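Local atomic coordinates of type IV secretion system protein VirB11 (Brucella suis, PDB entry 2GZA), a protein that acts as an ATPase of the Brucella suis type IV (VirB) secretion system, binding and hydrolysing ATP as a hexamer. Residues E48-R53 with W57-V62; R170-E175 with P253-L258; F124-L129 with A133-F138. All coordinates share one frame; numbering follows the deposited sequence.

Contact 1: residues E48-R53 with W57-V62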
ATOM      1  N   GLU C  48      48.207 -18.056 -16.770  1.00 38.95           N
ATOM      2  CA  GLU C  48      48.012 -18.879 -15.582  1.00 39.21           C
ATOM      3  C   GLU C  48      46.633 -19.504 -15.467  1.00 39.17           C
ATOM      4  O   GLU C  48      45.675 -19.050 -16.090  1.00 39.25           O
ATOM      5  CB  GLU C  48      48.387 -18.121 -14.295  1.00 39.27           C
ATOM      6  CG  GLU C  48      48.108 -16.626 -14.286  1.00 39.49           C
ATOM      7  CD  GLU C  48      47.847 -16.099 -12.887  1.00 40.56           C
ATOM      8  OE1 GLU C  48      48.784 -15.570 -12.255  1.00 40.60           O
ATOM      9  OE2 GLU C  48      46.702 -16.222 -12.411  1.00 40.70           O
ATOM     10  N   VAL C  49      46.565 -20.584 -14.695  1.00 39.12           N
ATOM     11  CA  VAL C  49      45.297 -21.181 -14.310  1.00 38.93           C
ATOM     12  C   VAL C  49      45.290 -21.445 -12.809  1.00 38.72           C
ATOM     13  O   VAL C  49      46.333 -21.715 -12.210  1.00 38.72           O
ATOM     14  CB  VAL C  49      44.947 -22.477 -15.114  1.00 38.93           C
ATOM     15  CG1 VAL C  49      45.501 -22.425 -16.519  1.00 38.34           C
ATOM     16  CG2 VAL C  49      45.423 -23.728 -14.405  1.00 39.15           C
ATOM     17  N   PHE C  50      44.116 -21.329 -12.208  1.00 38.43           N
ATOM     18  CA  PHE C  50      43.911 -21.747 -10.835  1.00 38.40           C
ATOM     19  C   PHE C  50      42.835 -22.819 -10.810  1.00 38.79           C
ATOM     20  O   PHE C  50      41.762 -22.636 -11.386  1.00 38.81           O
ATOM     21  CB  PHE C  50      43.524 -20.562  -9.947  1.00 37.88           C
ATOM     22  CG  PHE C  50      44.691 -19.779  -9.437  1.00 36.73           C
ATOM     23  CD1 PHE C  50      45.216 -18.721 -10.171  1.00 35.44           C
ATOM     24  CD2 PHE C  50      45.275 -20.097  -8.223  1.00 35.82           C
ATOM     25  CE1 PHE C  50      46.296 -17.996  -9.696  1.00 34.29           C
ATOM     26  CE2 PHE C  50      46.360 -19.373  -7.745  1.00 34.66           C
ATOM     27  CZ  PHE C  50      46.867 -18.318  -8.485  1.00 34.20           C
ATOM     28  N   CYS C  51      43.128 -23.943 -10.169  1.00 39.22           N
ATOM     29  CA  CYS C  51      42.143 -25.015 -10.060  1.00 39.80           C
ATOM     30  C   CYS C  51      41.853 -25.426  -8.622  1.00 40.10           C
ATOM     31  O   CYS C  51      42.732 -25.399  -7.763  1.00 40.03           O
ATOM     32  CB  CYS C  51      42.520 -26.218 -10.933  1.00 39.76           C
ATOM     33  SG  CYS C  51      43.967 -27.124 -10.394  1.00 39.49           S
ATOM     34  N   GLU C  52      40.596 -25.768  -8.371  1.00 40.68           N
ATOM     35  CA  GLU C  52      40.146 -26.201  -7.058  1.00 41.38           C
ATOM     36  C   GLU C  52      40.256 -27.719  -6.958  1.00 41.57           C
ATOM     37  O   GLU C  52      39.546 -28.449  -7.660  1.00 41.69           O
ATOM     38  CB  GLU C  52      38.704 -25.747  -6.812  1.00 41.31           C
ATOM     39  CG  GLU C  52      38.044 -26.386  -5.598  1.00 41.75           C
ATOM     40  CD  GLU C  52      36.736 -25.722  -5.212  1.00 42.50           C
ATOM     41  OE1 GLU C  52      36.722 -24.486  -5.028  1.00 43.02           O
ATOM     42  OE2 GLU C  52      35.721 -26.440  -5.073  1.00 43.03           O
ATOM     43  N   ARG C  53      41.174 -28.179  -6.109  1.00 41.92           N
ATOM     44  CA  ARG C  53      41.382 -29.604  -5.863  1.00 42.26           C
ATOM     45  C   ARG C  53      40.456 -30.080  -4.773  1.00 42.38           C
ATOM     46  O   ARG C  53      39.444 -30.484  -5.083  1.00 42.59           O
ATOM     47  CB  ARG C  53      42.846 -29.960  -5.580  1.00 42.37           C
ATOM     48  CG  ARG C  53      43.106 -31.460  -5.260  1.00 42.85           C
ATOM     49  CD  ARG C  53      43.385 -32.296  -6.493  1.00 43.05           C
ATOM     50  NE  ARG C  53      44.406 -31.654  -7.313  1.00 44.12           N
ATOM     51  CZ  ARG C  53      44.841 -32.105  -8.484  1.00 44.47           C
ATOM     52  NH1 ARG C  53      44.371 -33.235  -9.004  1.00 45.06           N
ATOM     53  NH2 ARG C  53      45.762 -31.412  -9.131  1.00 44.56           N
ATOM     54  N   TRP C  57      42.887 -24.217  -3.661  1.00 41.10           N
ATOM     55  CA  TRP C  57      43.316 -23.728  -4.957  1.00 40.84           C
ATOM     56  C   TRP C  57      44.768 -24.045  -5.245  1.00 40.98           C
ATOM     57  O   TRP C  57      45.604 -24.031  -4.348  1.00 41.01           O
ATOM     58  CB  TRP C  57      43.034 -22.239  -5.098  1.00 40.55           C
ATOM     59  CG  TRP C  57      41.581 -21.965  -5.217  1.00 39.81           C
ATOM     60  CD1 TRP C  57      40.732 -21.639  -4.212  1.00 39.16           C
ATOM     61  CD2 TRP C  57      40.792 -22.019  -6.409  1.00 39.62           C
ATOM     62  NE1 TRP C  57      39.464 -21.473  -4.697  1.00 39.09           N
ATOM     63  CE2 TRP C  57      39.470 -21.697  -6.043  1.00 38.95           C
ATOM     64  CE3 TRP C  57      41.075 -22.301  -7.752  1.00 39.07           C
ATOM     65  CZ2 TRP C  57      38.425 -21.656  -6.968  1.00 38.83           C
ATOM     66  CZ3 TRP C  57      40.039 -22.252  -8.674  1.00 39.18           C
ATOM     67  CH2 TRP C  57      38.727 -21.931  -8.273  1.00 39.40           C
ATOM     68  N   GLU C  58      45.043 -24.348  -6.509  1.00 41.32           N
ATOM     69  CA  GLU C  58      46.384 -24.680  -6.973  1.00 41.78           C
ATOM     70  C   GLU C  58      46.738 -23.803  -8.159  1.00 41.90           C
ATOM     71  O   GLU C  58      45.908 -23.590  -9.041  1.00 41.89           O
ATOM     72  CB  GLU C  58      46.470 -26.154  -7.387  1.00 41.74           C
ATOM     73  CG  GLU C  58      45.896 -27.142  -6.383  1.00 42.34           C
ATOM     74  CD  GLU C  58      46.371 -28.560  -6.623  1.00 43.45           C
ATOM     75  OE1 GLU C  58      47.508 -28.886  -6.224  1.00 44.45           O
ATOM     76  OE2 GLU C  58      45.609 -29.354  -7.199  1.00 43.71           O
ATOM     77  N   TYR C  59      47.968 -23.304  -8.175  1.00 42.12           N
ATOM     78  CA  TYR C  59      48.458 -22.459  -9.259  1.00 42.44           C
ATOM     79  C   TYR C  59      49.217 -23.284 -10.304  1.00 42.75           C
ATOM     80  O   TYR C  59      50.002 -24.154  -9.954  1.00 42.82           O
ATOM     81  CB  TYR C  59      49.337 -21.339  -8.676  1.00 42.18           C
ATOM     82  CG  TYR C  59      50.129 -20.550  -9.692  1.00 41.89           C
ATOM     83  CD1 TYR C  59      49.559 -19.469 -10.357  1.00 41.24           C
ATOM     84  CD2 TYR C  59      51.451 -20.883  -9.985  1.00 41.16           C
ATOM     85  CE1 TYR C  59      50.279 -18.738 -11.290  1.00 41.28           C
ATOM     86  CE2 TYR C  59      52.178 -20.161 -10.919  1.00 41.12           C
ATOM     87  CZ  TYR C  59      51.583 -19.090 -11.569  1.00 41.32           C
ATOM     88  OH  TYR C  59      52.289 -18.363 -12.495  1.00 41.38           O
ATOM     89  N   TYR C  60      48.965 -23.009 -11.577  1.00 43.36           N
ATOM     90  CA  TYR C  60      49.722 -23.608 -12.677  1.00 44.06           C
ATOM     91  C   TYR C  60      50.043 -22.585 -13.750  1.00 44.70           C
ATOM     92  O   TYR C  60      49.181 -21.810 -14.173  1.00 44.84           O
ATOM     93  CB  TYR C  60      48.976 -24.789 -13.290  1.00 43.80           C
ATOM     94  CG  TYR C  60      48.802 -25.946 -12.346  1.00 43.92           C
ATOM     95  CD1 TYR C  60      47.594 -26.150 -11.687  1.00 43.63           C
ATOM     96  CD2 TYR C  60      49.851 -26.829 -12.089  1.00 43.68           C
ATOM     97  CE1 TYR C  60      47.427 -27.208 -10.810  1.00 43.90           C
ATOM     98  CE2 TYR C  60      49.689 -27.894 -11.208  1.00 44.11           C
ATOM     99  CZ  TYR C  60      48.471 -28.074 -10.577  1.00 43.65           C
ATOM    100  OH  TYR C  60      48.294 -29.115  -9.707  1.00 43.50           O
ATOM    101  N   ALA C  61      51.296 -22.585 -14.184  1.00 45.47           N
ATOM    102  CA  ALA C  61      51.750 -21.673 -15.219  1.00 46.12           C
ATOM    103  C   ALA C  61      51.540 -22.268 -16.603  1.00 46.62           C
ATOM    104  O   ALA C  61      52.051 -23.351 -16.921  1.00 46.94           O
ATOM    105  CB  ALA C  61      53.205 -21.295 -14.993  1.00 46.00           C
ATOM    106  N   VAL C  62      50.779 -21.546 -17.422  1.00 47.15           N
ATOM    107  CA  VAL C  62      50.483 -21.976 -18.780  1.00 47.76           C
ATOM    108  C   VAL C  62      50.815 -20.825 -19.722  1.00 48.34           C
ATOM    109  O   VAL C  62      49.943 -20.022 -20.050  1.00 48.44           O
ATOM    110  CB  VAL C  62      49.012 -22.384 -18.948  1.00 47.62           C
ATOM    111  CG1 VAL C  62      48.821 -23.141 -20.257  1.00 47.57           C
ATOM    112  CG2 VAL C  62      48.564 -23.229 -17.776  1.00 47.30           C
TER
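R53 sends its CG opposite its own backbone N (chi1 178°) and then bends at chi2 and chi3, a course that brings its guanidinium round to the carboxylate of E58. Two N-H groups donate to one oxygen in a side-on salt bridge: NE of R53 lies 2.6 Å and NH2 of R53 2.8 Å from OE2 of E58. That oxygen sits in the guanidinium plane, while the carboxylate is turned steeply against it. Arginine suits the place because NE and NH2 lie in one plane and can hold OE2 together. W57 instead holds its indole beside the backbone N (chi1 -71°), which swings the ring over to the neighbouring strand. CB of E52 stands 4.0 Å from the centroid of the six-membered ring of W57, almost on its normal, in a CH-pi contact, and at the ring edge CZ3 of W57 comes 3.2 Å from O of F50. F50 and Y59 share this face of the sheet; their rings meet obliquely, CZ of F50 3.5 Å from CD1 of Y59, while CB of E48 reaches CE1 of Y59. On the other face SG of C51 touches the edge of the Y60 ring, 3.5 Å from CE1 of Y60, in a sulfur-aromatic contact. Here V49 also packs through CG2 on CB of Y60 and through CG1 on CG2 of V62. Compact V49 and C51 fit this side, where W32 of helix 30-34 lies against them. Backbone bonds run both ways in the hydrogen-bonded pairs V49-Y60 and C51-E58, the first with V49 N 2.9 Å from Y60 O. The N-to-C directions of the short strands differ by 154°, close to antiparallel, in a beta hairpin whose second strand, 57-61, is outermost in the chain's six-stranded antiparallel sheet.

Contact 2: residues R170-E175 with P253-L258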
ATOM      1  N   ARG C 170      40.946 -10.985  13.916  1.00 35.95           N
ATOM      2  CA  ARG C 170      40.183 -12.210  14.129  1.00 36.02           C
ATOM      3  C   ARG C 170      38.898 -12.241  13.314  1.00 35.94           C
ATOM      4  O   ARG C 170      38.565 -13.273  12.730  1.00 36.16           O
ATOM      5  CB  ARG C 170      39.886 -12.440  15.614  1.00 36.06           C
ATOM      6  CG  ARG C 170      41.074 -12.973  16.427  1.00 36.32           C
ATOM      7  CD  ARG C 170      41.582 -14.324  15.913  1.00 36.67           C
ATOM      8  NE  ARG C 170      40.723 -15.442  16.302  1.00 36.56           N
ATOM      9  CZ  ARG C 170      40.600 -16.585  15.627  1.00 35.75           C
ATOM     10  NH1 ARG C 170      41.267 -16.785  14.498  1.00 35.02           N
ATOM     11  NH2 ARG C 170      39.792 -17.529  16.081  1.00 35.25           N
ATOM     12  N   ALA C 171      38.194 -11.110  13.266  1.00 35.74           N
ATOM     13  CA  ALA C 171      36.948 -10.998  12.506  1.00 35.53           C
ATOM     14  C   ALA C 171      37.133 -11.360  11.036  1.00 35.39           C
ATOM     15  O   ALA C 171      36.298 -12.062  10.472  1.00 35.26           O
ATOM     16  CB  ALA C 171      36.348  -9.608  12.651  1.00 35.41           C
ATOM     17  N   VAL C 172      38.233 -10.895  10.440  1.00 35.38           N
ATOM     18  CA  VAL C 172      38.576 -11.216   9.052  1.00 35.43           C
ATOM     19  C   VAL C 172      38.930 -12.697   8.904  1.00 35.62           C
ATOM     20  O   VAL C 172      38.537 -13.339   7.932  1.00 35.57           O
ATOM     21  CB  VAL C 172      39.741 -10.344   8.514  1.00 35.35           C
ATOM     22  CG1 VAL C 172      40.075 -10.730   7.092  1.00 35.05           C
ATOM     23  CG2 VAL C 172      39.400  -8.854   8.585  1.00 35.05           C
ATOM     24  N   GLN C 173      39.665 -13.226   9.877  1.00 36.02           N
ATOM     25  CA  GLN C 173      40.096 -14.629   9.872  1.00 36.39           C
ATOM     26  C   GLN C 173      38.906 -15.545  10.056  1.00 36.44           C
ATOM     27  O   GLN C 173      38.841 -16.622   9.469  1.00 36.56           O
ATOM     28  CB  GLN C 173      41.112 -14.882  10.980  1.00 36.23           C
ATOM     29  CG  GLN C 173      42.463 -14.244  10.725  1.00 36.69           C
ATOM     30  CD  GLN C 173      43.429 -14.383  11.888  1.00 37.35           C
ATOM     31  OE1 GLN C 173      44.625 -14.138  11.735  1.00 38.06           O
ATOM     32  NE2 GLN C 173      42.922 -14.776  13.049  1.00 37.34           N
ATOM     33  N   LEU C 174      37.965 -15.083  10.872  1.00 36.65           N
ATOM     34  CA  LEU C 174      36.721 -15.789  11.153  1.00 36.94           C
ATOM     35  C   LEU C 174      35.624 -15.462  10.139  1.00 37.18           C
ATOM     36  O   LEU C 174      34.455 -15.793  10.348  1.00 37.07           O
ATOM     37  CB  LEU C 174      36.244 -15.459  12.571  1.00 36.75           C
ATOM     38  CG  LEU C 174      36.556 -16.404  13.740  1.00 36.98           C
ATOM     39  CD1 LEU C 174      37.676 -17.397  13.437  1.00 37.05           C
ATOM     40  CD2 LEU C 174      36.867 -15.597  14.999  1.00 36.92           C
ATOM     41  N   GLU C 175      36.011 -14.791   9.057  1.00 37.54           N
ATOM     42  CA  GLU C 175      35.138 -14.551   7.907  1.00 37.93           C
ATOM     43  C   GLU C 175      33.843 -13.806   8.235  1.00 37.46           C
ATOM     44  O   GLU C 175      32.813 -14.038   7.613  1.00 37.57           O
ATOM     45  CB  GLU C 175      34.852 -15.866   7.166  1.00 38.25           C
ATOM     46  CG  GLU C 175      36.111 -16.493   6.578  1.00 40.77           C
ATOM     47  CD  GLU C 175      35.892 -17.899   6.060  1.00 44.08           C
ATOM     48  OE1 GLU C 175      34.824 -18.493   6.349  1.00 45.29           O
ATOM     49  OE2 GLU C 175      36.794 -18.408   5.361  1.00 45.31           O
ATOM     50  N   PRO C 253      34.444 -17.479  -5.809  1.00 37.60           N
ATOM     51  CA  PRO C 253      35.323 -16.727  -4.941  1.00 37.31           C
ATOM     52  C   PRO C 253      35.234 -17.258  -3.523  1.00 37.04           C
ATOM     53  O   PRO C 253      34.251 -17.898  -3.166  1.00 36.79           O
ATOM     54  CB  PRO C 253      34.767 -15.303  -5.029  1.00 37.58           C
ATOM     55  CG  PRO C 253      33.315 -15.478  -5.294  1.00 37.35           C
ATOM     56  CD  PRO C 253      33.162 -16.784  -6.035  1.00 37.69           C
ATOM     57  N   THR C 254      36.273 -17.019  -2.739  1.00 36.83           N
ATOM     58  CA  THR C 254      36.209 -17.275  -1.322  1.00 36.46           C
ATOM     59  C   THR C 254      35.534 -16.063  -0.670  1.00 36.32           C
ATOM     60  O   THR C 254      34.602 -16.229   0.116  1.00 36.37           O
ATOM     61  CB  THR C 254      37.593 -17.543  -0.714  1.00 36.57           C
ATOM     62  OG1 THR C 254      38.373 -18.340  -1.615  1.00 36.21           O
ATOM     63  CG2 THR C 254      37.452 -18.271   0.605  1.00 36.58           C
ATOM     64  N   ARG C 255      35.991 -14.856  -0.999  1.00 35.76           N
ATOM     65  CA  ARG C 255      35.273 -13.644  -0.594  1.00 35.75           C
ATOM     66  C   ARG C 255      35.108 -12.631  -1.717  1.00 35.46           C
ATOM     67  O   ARG C 255      35.902 -12.592  -2.669  1.00 35.49           O
ATOM     68  CB  ARG C 255      35.852 -12.972   0.661  1.00 36.11           C
ATOM     69  CG  ARG C 255      37.307 -13.259   0.976  1.00 37.06           C
ATOM     70  CD  ARG C 255      37.430 -14.091   2.251  1.00 38.43           C
ATOM     71  NE  ARG C 255      37.152 -13.273   3.428  1.00 39.72           N
ATOM     72  CZ  ARG C 255      37.577 -13.535   4.659  1.00 40.02           C
ATOM     73  NH1 ARG C 255      38.314 -14.603   4.910  1.00 40.17           N
ATOM     74  NH2 ARG C 255      37.260 -12.712   5.644  1.00 40.75           N
ATOM     75  N   ILE C 256      34.055 -11.827  -1.591  1.00 35.01           N
ATOM     76  CA  ILE C 256      33.754 -10.756  -2.527  1.00 34.51           C
ATOM     77  C   ILE C 256      34.019  -9.430  -1.845  1.00 34.39           C
ATOM     78  O   ILE C 256      33.545  -9.193  -0.733  1.00 34.58           O
ATOM     79  CB  ILE C 256      32.293 -10.848  -3.008  1.00 34.50           C
ATOM     80  CG1 ILE C 256      32.070 -12.176  -3.735  1.00 34.09           C
ATOM     81  CG2 ILE C 256      31.958  -9.698  -3.934  1.00 34.18           C
ATOM     82  CD1 ILE C 256      30.668 -12.740  -3.634  1.00 33.33           C
ATOM     83  N   LEU C 257      34.797  -8.584  -2.507  1.00 34.31           N
ATOM     84  CA  LEU C 257      35.218  -7.317  -1.940  1.00 34.13           C
ATOM     85  C   LEU C 257      34.677  -6.186  -2.792  1.00 34.30           C
ATOM     86  O   LEU C 257      35.310  -5.751  -3.752  1.00 34.36           O
ATOM     87  CB  LEU C 257      36.738  -7.271  -1.809  1.00 33.94           C
ATOM     88  CG  LEU C 257      37.348  -8.465  -1.067  1.00 34.10           C
ATOM     89  CD1 LEU C 257      38.861  -8.536  -1.293  1.00 34.00           C
ATOM     90  CD2 LEU C 257      37.011  -8.431   0.423  1.00 33.91           C
ATOM     91  N   LEU C 258      33.470  -5.751  -2.444  1.00 34.45           N
ATOM     92  CA  LEU C 258      32.835  -4.590  -3.056  1.00 34.37           C
ATOM     93  C   LEU C 258      33.394  -3.336  -2.401  1.00 34.36           C
ATOM     94  O   LEU C 258      33.236  -3.153  -1.197  1.00 34.42           O
ATOM     95  CB  LEU C 258      31.327  -4.643  -2.826  1.00 34.18           C
ATOM     96  CG  LEU C 258      30.321  -4.151  -3.876  1.00 34.37           C
ATOM     97  CD1 LEU C 258      29.042  -3.730  -3.178  1.00 34.21           C
ATOM     98  CD2 LEU C 258      30.825  -3.022  -4.756  1.00 34.15           C
TER
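V172, in the last turn of helix 164-173, meets R255 with both its backbone and its side chain. Its carbonyl oxygen receives the main bond: NH2 of R255 lies 2.7 Å from O of V172, nearly straight at 163°, in the carbonyl plane and on a lone pair. A weak second bond joins NH1 of R255 to O of V172 at 3.3 Å. That oxygen lies near the guanidinium plane, at its edge, between the two NH groups. CG1 of V172 touches NH2 of R255 at 3.7 Å, the two side chains crossing at about a right angle; a branched apolar residue suits this buried site, where it also packs on I199. Past L174, the first residue to leave helical geometry, the chain turns at E175, whose positive phi (58°) marks the end of the helix. E175 meets the arginine from another direction: its CG lies over one guanidinium face, 3.3 Å from NH1 of R255. The carboxylate stands almost perpendicular to that group, and OE2 of E175 is 4.1 Å from NH1 of R255, well out of its plane; opposite charges are near, but there is no salt bridge. R255 bends at chi2 and chi3; its long chain and five N-H groups suit a residue that must cross from strand to helix end and donate to V172 O, G279 O (from NE) and Q203 OE1 (from NH1). The last two bonds fix the flat group's rotation. The carbonyl end of the helix would probably favour the cation further. H333 of a second subunit packs on L174 and E175. The helix ends in a Schellman motif, R176 N to A171 O and E175 N weakly to V172 O; R255 binds this second carbonyl, joining the motif to strand 255-258 of the P-loop ATPase fold.

Contact 3: residues F124-L129 with A133-F138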
ATOM      1  N   PHE C 124      29.182 -36.575 -11.897  1.00 47.36           N
ATOM      2  CA  PHE C 124      29.443 -37.896 -12.478  1.00 47.64           C
ATOM      3  C   PHE C 124      29.667 -39.006 -11.453  1.00 47.85           C
ATOM      4  O   PHE C 124      29.782 -40.185 -11.810  1.00 48.00           O
ATOM      5  CB  PHE C 124      30.624 -37.835 -13.458  1.00 47.62           C
ATOM      6  N   THR C 125      29.724 -38.620 -10.175  1.00 48.09           N
ATOM      7  CA  THR C 125      30.064 -39.559  -9.092  1.00 48.26           C
ATOM      8  C   THR C 125      29.062 -39.657  -7.944  1.00 48.26           C
ATOM      9  O   THR C 125      28.951 -40.716  -7.338  1.00 48.33           O
ATOM     10  CB  THR C 125      31.434 -39.198  -8.510  1.00 48.37           C
ATOM     11  OG1 THR C 125      31.504 -37.784  -8.275  1.00 48.20           O
ATOM     12  CG2 THR C 125      32.548 -39.615  -9.463  1.00 48.36           C
ATOM     13  N   ARG C 126      28.333 -38.581  -7.638  1.00 48.33           N
ATOM     14  CA  ARG C 126      27.368 -38.594  -6.523  1.00 48.39           C
ATOM     15  C   ARG C 126      25.943 -38.794  -7.030  1.00 48.21           C
ATOM     16  O   ARG C 126      25.168 -37.840  -7.120  1.00 48.32           O
ATOM     17  CB  ARG C 126      27.448 -37.310  -5.687  1.00 48.37           C
ATOM     18  CG  ARG C 126      28.716 -36.496  -5.821  1.00 49.00           C
ATOM     19  CD  ARG C 126      28.706 -35.328  -4.842  1.00 49.65           C
ATOM     20  NE  ARG C 126      29.663 -34.283  -5.202  1.00 50.64           N
ATOM     21  CZ  ARG C 126      30.976 -34.359  -5.010  1.00 51.55           C
ATOM     22  NH1 ARG C 126      31.519 -35.445  -4.468  1.00 51.39           N
ATOM     23  NH2 ARG C 126      31.755 -33.346  -5.366  1.00 51.95           N
ATOM     24  N   ARG C 127      25.590 -40.033  -7.358  1.00 47.92           N
ATOM     25  CA  ARG C 127      24.280 -40.293  -7.938  1.00 47.82           C
ATOM     26  C   ARG C 127      23.237 -40.791  -6.938  1.00 47.46           C
ATOM     27  O   ARG C 127      22.081 -40.386  -6.999  1.00 47.42           O
ATOM     28  CB  ARG C 127      24.395 -41.210  -9.159  1.00 47.93           C
ATOM     29  CG  ARG C 127      25.119 -40.520 -10.298  1.00 48.88           C
ATOM     30  CD  ARG C 127      25.387 -41.429 -11.481  1.00 50.27           C
ATOM     31  NE  ARG C 127      26.278 -40.753 -12.422  1.00 51.88           N
ATOM     32  CZ  ARG C 127      26.620 -41.218 -13.621  1.00 52.64           C
ATOM     33  NH1 ARG C 127      26.153 -42.382 -14.069  1.00 53.07           N
ATOM     34  NH2 ARG C 127      27.438 -40.508 -14.378  1.00 53.27           N
ATOM     35  N   THR C 128      23.653 -41.653  -6.018  1.00 47.04           N
ATOM     36  CA  THR C 128      22.754 -42.191  -5.004  1.00 46.63           C
ATOM     37  C   THR C 128      23.127 -41.645  -3.636  1.00 46.46           C
ATOM     38  O   THR C 128      24.212 -41.102  -3.458  1.00 46.64           O
ATOM     39  CB  THR C 128      22.804 -43.732  -4.952  1.00 46.57           C
ATOM     40  OG1 THR C 128      24.089 -44.149  -4.487  1.00 46.74           O
ATOM     41  CG2 THR C 128      22.535 -44.338  -6.326  1.00 46.25           C
ATOM     42  N   LEU C 129      22.227 -41.789  -2.673  1.00 46.28           N
ATOM     43  CA  LEU C 129      22.521 -41.417  -1.295  1.00 46.13           C
ATOM     44  C   LEU C 129      23.684 -42.220  -0.706  1.00 46.39           C
ATOM     45  O   LEU C 129      24.430 -41.708   0.132  1.00 46.33           O
ATOM     46  CB  LEU C 129      21.274 -41.545  -0.422  1.00 45.74           C
ATOM     47  CG  LEU C 129      20.261 -40.402  -0.499  1.00 45.19           C
ATOM     48  CD1 LEU C 129      19.016 -40.738   0.300  1.00 44.21           C
ATOM     49  CD2 LEU C 129      20.870 -39.079  -0.025  1.00 44.37           C
ATOM     50  N   ALA C 133      27.359 -40.826   1.381  1.00 48.97           N
ATOM     51  CA  ALA C 133      27.854 -41.380   2.633  1.00 49.41           C
ATOM     52  C   ALA C 133      29.281 -41.913   2.522  1.00 49.75           C
ATOM     53  O   ALA C 133      30.051 -41.821   3.477  1.00 49.89           O
ATOM     54  CB  ALA C 133      26.918 -42.468   3.133  1.00 49.42           C
ATOM     55  N   GLN C 134      29.628 -42.457   1.356  1.00 50.07           N
ATOM     56  CA  GLN C 134      30.950 -43.035   1.125  1.00 50.41           C
ATOM     57  C   GLN C 134      32.047 -41.984   1.204  1.00 50.64           C
ATOM     58  O   GLN C 134      33.064 -42.200   1.856  1.00 50.53           O
ATOM     59  CB  GLN C 134      30.999 -43.775  -0.209  1.00 50.55           C
ATOM     60  N   GLN C 135      31.824 -40.843   0.552  1.00 51.10           N
ATOM     61  CA  GLN C 135      32.770 -39.721   0.593  1.00 51.46           C
ATOM     62  C   GLN C 135      32.562 -38.793   1.796  1.00 51.41           C
ATOM     63  O   GLN C 135      32.979 -37.631   1.783  1.00 51.44           O
ATOM     64  CB  GLN C 135      32.802 -38.945  -0.738  1.00 51.59           C
ATOM     65  CG  GLN C 135      31.464 -38.795  -1.468  1.00 52.36           C
ATOM     66  CD  GLN C 135      31.614 -38.688  -2.989  1.00 52.85           C
ATOM     67  OE1 GLN C 135      32.713 -38.778  -3.529  1.00 53.47           O
ATOM     68  NE2 GLN C 135      30.497 -38.501  -3.678  1.00 53.21           N
ATOM     69  N   GLY C 136      31.915 -39.332   2.829  1.00 51.46           N
ATOM     70  CA  GLY C 136      31.741 -38.661   4.118  1.00 51.44           C
ATOM     71  C   GLY C 136      30.924 -37.380   4.171  1.00 51.47           C
ATOM     72  O   GLY C 136      31.213 -36.499   4.979  1.00 51.53           O
ATOM     73  N   PHE C 137      29.895 -37.269   3.336  1.00 51.55           N
ATOM     74  CA  PHE C 137      29.033 -36.073   3.340  1.00 51.86           C
ATOM     75  C   PHE C 137      28.175 -35.951   4.606  1.00 52.07           C
ATOM     76  O   PHE C 137      27.765 -34.848   4.984  1.00 51.82           O
ATOM     77  CB  PHE C 137      28.166 -36.025   2.088  1.00 51.75           C
ATOM     78  N   PHE C 138      27.924 -37.085   5.261  1.00 52.58           N
ATOM     79  CA  PHE C 138      27.076 -37.131   6.448  1.00 53.05           C
ATOM     80  C   PHE C 138      27.854 -37.189   7.758  1.00 53.68           C
ATOM     81  O   PHE C 138      27.282 -37.495   8.803  1.00 53.57           O
ATOM     82  CB  PHE C 138      26.113 -38.321   6.372  1.00 52.82           C
ATOM     83  CG  PHE C 138      25.242 -38.329   5.152  1.00 52.59           C
ATOM     84  CD1 PHE C 138      25.399 -39.310   4.183  1.00 52.54           C
ATOM     85  CD2 PHE C 138      24.254 -37.363   4.975  1.00 52.61           C
ATOM     86  CE1 PHE C 138      24.595 -39.334   3.050  1.00 52.49           C
ATOM     87  CE2 PHE C 138      23.443 -37.376   3.848  1.00 52.46           C
ATOM     88  CZ  PHE C 138      23.615 -38.364   2.881  1.00 52.73           C
TER
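A short helix, 129-134, capped at its start and ended by a Schellman motif, is the setting in which L129 meets A133 and F138. The helical bond from N of A133 to O of L129, 3.3 Å, is weak. At the edge of the F138 ring, CE1 of F138 lies 3.8 Å from the same O of L129. The CD2 methyl of L129 packs on CZ of F138 at 4.1 Å, the two side chains crossing at about a right angle. F138 holds its ring beside the backbone N (chi1 -57°), which turns its edge to the first turn of the helix. CB of A133 lies near the plane of the F138 ring at its edge, where a small side chain fits. The Schellman turn that carries the chain round to F138 has G136 at its positive-phi position, which glycine, without a CB, takes at little cost; N of G136 bonds to O of A133 at 3.2 Å and N of F137 to O of Y132. At the other helix end T128 is the N-cap: its OG1 caps a backbone N of the first turn, and D131 bonds back to T128 N, as in a capping box. On the loop side R126, extended from CG to NE, brings its guanidinium edge to the amide of Q135, with NH1 of R126 3.6 Å from CD of Q135 and the planes 63° apart. M165 of a second subunit packs on L129 and A133, and I340 of that subunit on F138.

In the fold
Following the chain from the N terminus, contact 1 comes first and closes the hairpin of strands 48-52 and 57-61, at one side of the six-stranded antiparallel sheet. The chain then completes that sheet with strand 116-120 and enters contact 3, a second short closure around helix 129-134. Contact 2 opens later, at the end of helix 164-173, and spans 77 residues to strand 255-258, tying helix to parallel sheet. The three are in series; none nests or crosses. The centres of contacts 1 and 2 are about 21 Å apart and those of contacts 2 and 3 about 29 Å apart. Contacts 2 and 3 also touch a second subunit of the hexamer.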